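Local coordinates for UPF0230 protein TM1468 (Thermotoga maritima, PDB 1VPV), which binds long-chain fatty acids such as palmitate and may take part in lipid transport or fatty acid metabolism, at residues Pro140-Val143 with Ala144-Leu148. Sequence-based numbering, arbitrary orientation.
Sequences PARV and AREML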
ATOM      1  N   PRO A 140       8.513  -2.527   3.441  1.00 23.02           N
ATOM      2  CA  PRO A 140       9.172  -3.851   3.571  1.00 24.29           C
ATOM      3  C   PRO A 140       9.801  -4.438   2.295  1.00 23.55           C
ATOM      4  O   PRO A 140      10.705  -5.265   2.398  1.00 26.77           O
ATOM      5  CB  PRO A 140       8.059  -4.760   4.104  1.00 24.53           C
ATOM      6  CG  PRO A 140       6.791  -4.040   3.872  1.00 23.44           C
ATOM      7  CD  PRO A 140       7.108  -2.575   3.861  1.00 21.41           C
ATOM      8  N   ALA A 141       9.354  -4.017   1.119  1.00 22.44           N
ATOM      9  CA  ALA A 141       9.977  -4.461  -0.136  1.00 21.14           C
ATOM     10  C   ALA A 141      11.333  -3.854  -0.354  1.00 21.75           C
ATOM     11  O   ALA A 141      12.267  -4.546  -0.785  1.00 25.75           O
ATOM     12  CB  ALA A 141       9.104  -4.136  -1.316  1.00 19.76           C
ATOM     13  N   ARG A 142      11.431  -2.546  -0.141  1.00 23.13           N
ATOM     14  CA  ARG A 142      12.719  -1.862  -0.179  1.00 21.60           C
ATOM     15  C   ARG A 142      13.696  -2.523   0.770  1.00 21.85           C
ATOM     16  O   ARG A 142      14.839  -2.806   0.395  1.00 22.63           O
ATOM     17  CB  ARG A 142      12.599  -0.410   0.190  1.00 19.27           C
ATOM     18  CG  ARG A 142      13.954   0.308   0.251  1.00 24.62           C
ATOM     19  CD  ARG A 142      13.815   1.808   0.213  1.00 23.28           C
ATOM     20  NE  ARG A 142      12.989   2.264   1.335  1.00 25.54           N
ATOM     21  CZ  ARG A 142      12.659   3.536   1.556  1.00 26.67           C
ATOM     22  NH1 ARG A 142      13.106   4.503   0.769  1.00 21.09           N
ATOM     23  NH2 ARG A 142      11.891   3.846   2.592  1.00 29.56           N
ATOM     24  N   VAL A 143      13.239  -2.760   1.988  1.00 21.50           N
ATOM     25  CA  VAL A 143      14.096  -3.311   3.033  1.00 23.32           C
ATOM     26  C   VAL A 143      14.562  -4.692   2.636  1.00 22.38           C
ATOM     27  O   VAL A 143      15.704  -5.011   2.822  1.00 21.30           O
ATOM     28  CB  VAL A 143      13.364  -3.372   4.405  1.00 24.66           C
ATOM     29  CG1 VAL A 143      14.162  -4.157   5.392  1.00 25.46           C
ATOM     30  CG2 VAL A 143      13.113  -1.938   4.949  1.00 24.31           C
ATOM     31  N   ALA A 144      13.670  -5.508   2.080  1.00 22.12           N
ATOM     32  CA  ALA A 144      14.063  -6.810   1.588  1.00 22.02           C
ATOM     33  C   ALA A 144      15.132  -6.688   0.527  1.00 21.43           C
ATOM     34  O   ALA A 144      16.061  -7.514   0.462  1.00 19.70           O
ATOM     35  CB  ALA A 144      12.885  -7.537   1.021  1.00 23.27           C
ATOM     36  N   ARG A 145      15.021  -5.673  -0.320  1.00 20.65           N
ATOM     37  CA  ARG A 145      16.012  -5.533  -1.400  1.00 19.77           C
ATOM     38  C   ARG A 145      17.367  -5.186  -0.814  1.00 19.43           C
ATOM     39  O   ARG A 145      18.392  -5.785  -1.163  1.00 18.75           O
ATOM     40  CB  ARG A 145      15.600  -4.450  -2.412  1.00 19.69           C
ATOM     41  CG  ARG A 145      16.618  -4.244  -3.535  1.00 20.20           C
ATOM     42  CD  ARG A 145      16.944  -5.583  -4.289  1.00 17.30           C
ATOM     43  NE  ARG A 145      15.840  -5.968  -5.179  1.00 18.86           N
ATOM     44  CZ  ARG A 145      15.645  -7.182  -5.689  1.00 17.30           C
ATOM     45  NH1 ARG A 145      16.451  -8.184  -5.415  1.00 23.78           N
ATOM     46  NH2 ARG A 145      14.612  -7.396  -6.478  1.00 24.76           N
ATOM     47  N   GLU A 146      17.361  -4.220   0.097  1.00 20.04           N
ATOM     48  CA  GLU A 146      18.604  -3.703   0.644  1.00 23.19           C
ATOM     49  C   GLU A 146      19.335  -4.836   1.329  1.00 24.26           C
ATOM     50  O   GLU A 146      20.523  -5.028   1.095  1.00 27.03           O
ATOM     51  CB  GLU A 146      18.365  -2.541   1.596  1.00 21.44           C
ATOM     52  CG  GLU A 146      17.778  -1.337   0.876  1.00 23.82           C
ATOM     53  CD  GLU A 146      17.165  -0.311   1.834  1.00 29.99           C
ATOM     54  OE1 GLU A 146      16.475  -0.694   2.808  1.00 32.80           O
ATOM     55  OE2 GLU A 146      17.377   0.892   1.603  1.00 36.09           O
HETATM   56  N   MSE A 147      18.624  -5.639   2.108  1.00 24.17           N
HETATM   57  CA  MSE A 147      19.314  -6.716   2.792  1.00 27.96           C
HETATM   58  C   MSE A 147      19.702  -7.884   1.871  1.00 24.39           C
HETATM   59  O   MSE A 147      20.693  -8.562   2.145  1.00 26.42           O
HETATM   60  CB  MSE A 147      18.620  -7.120   4.091  1.00 24.93           C
HETATM   61  CG  MSE A 147      17.230  -7.517   4.011  1.00 32.93           C
HETATM   62 SE   MSE A 147      16.434  -7.742   5.833  1.00 43.00          SE
HETATM   63  CE  MSE A 147      17.059  -6.053   6.716  1.00 55.54           C
ATOM     64  N   LEU A 148      19.004  -8.074   0.750  1.00 23.47           N
ATOM     65  CA  LEU A 148      19.500  -8.992  -0.307  1.00 23.40           C
ATOM     66  C   LEU A 148      20.743  -8.415  -1.019  1.00 23.79           C
ATOM     67  O   LEU A 148      21.691  -9.137  -1.286  1.00 24.45           O
ATOM     68  CB  LEU A 148      18.410  -9.358  -1.322  1.00 20.68           C
ATOM     69  CG  LEU A 148      17.230 -10.147  -0.732  1.00 26.71           C
ATOM     70  CD1 LEU A 148      16.034 -10.135  -1.657  1.00 28.14           C
ATOM     71  CD2 LEU A 148      17.612 -11.579  -0.408  1.00 26.92           C
TER
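Four successive i to i+4 backbone hydrogen bonds, from Ala144, Arg145, Glu146 and Met147 N to the carbonyls of Pro140, Ala141, Arg142 and Val143, identify one regular alpha-helical run. Glu146 N to Arg142 O is the shortest at 2.9 Å, whereas Met147 N to Val143 O, 3.1 Å, is the straightest (168° at the hydrogen).

Among the charged side chains, Arg142 and Glu146 run alongside each other in the same direction, guanidinium and carboxylate planes only 8° apart. They meet through carbon, Arg142 CG to Glu146 CD at 3.6 Å; Arg142 NE and Glu146 OE2 stay 4.6 Å apart, too far for a salt bridge. Each charge is paired elsewhere, Glu146 OE2 with Arg243 and Arg142 NH1 with Asp270. An alanine in place of Glu146 would probably leave Arg243 without this carboxylate mate and uncover the aliphatic part of Arg142.

The apolar contact is Val143 CG1 against Met147 CE, 3.7 Å; a bend at chi3 (47°) turns this selenomethionine methyl back toward the valine.

Helix 138-149 packs Ala144 and Met147 on Val157 of helix 154-166, while Ala141 and Arg145 lie on Ile17 of strand 15-20 and Ala144 also reaches Leu99 of strand 97-102.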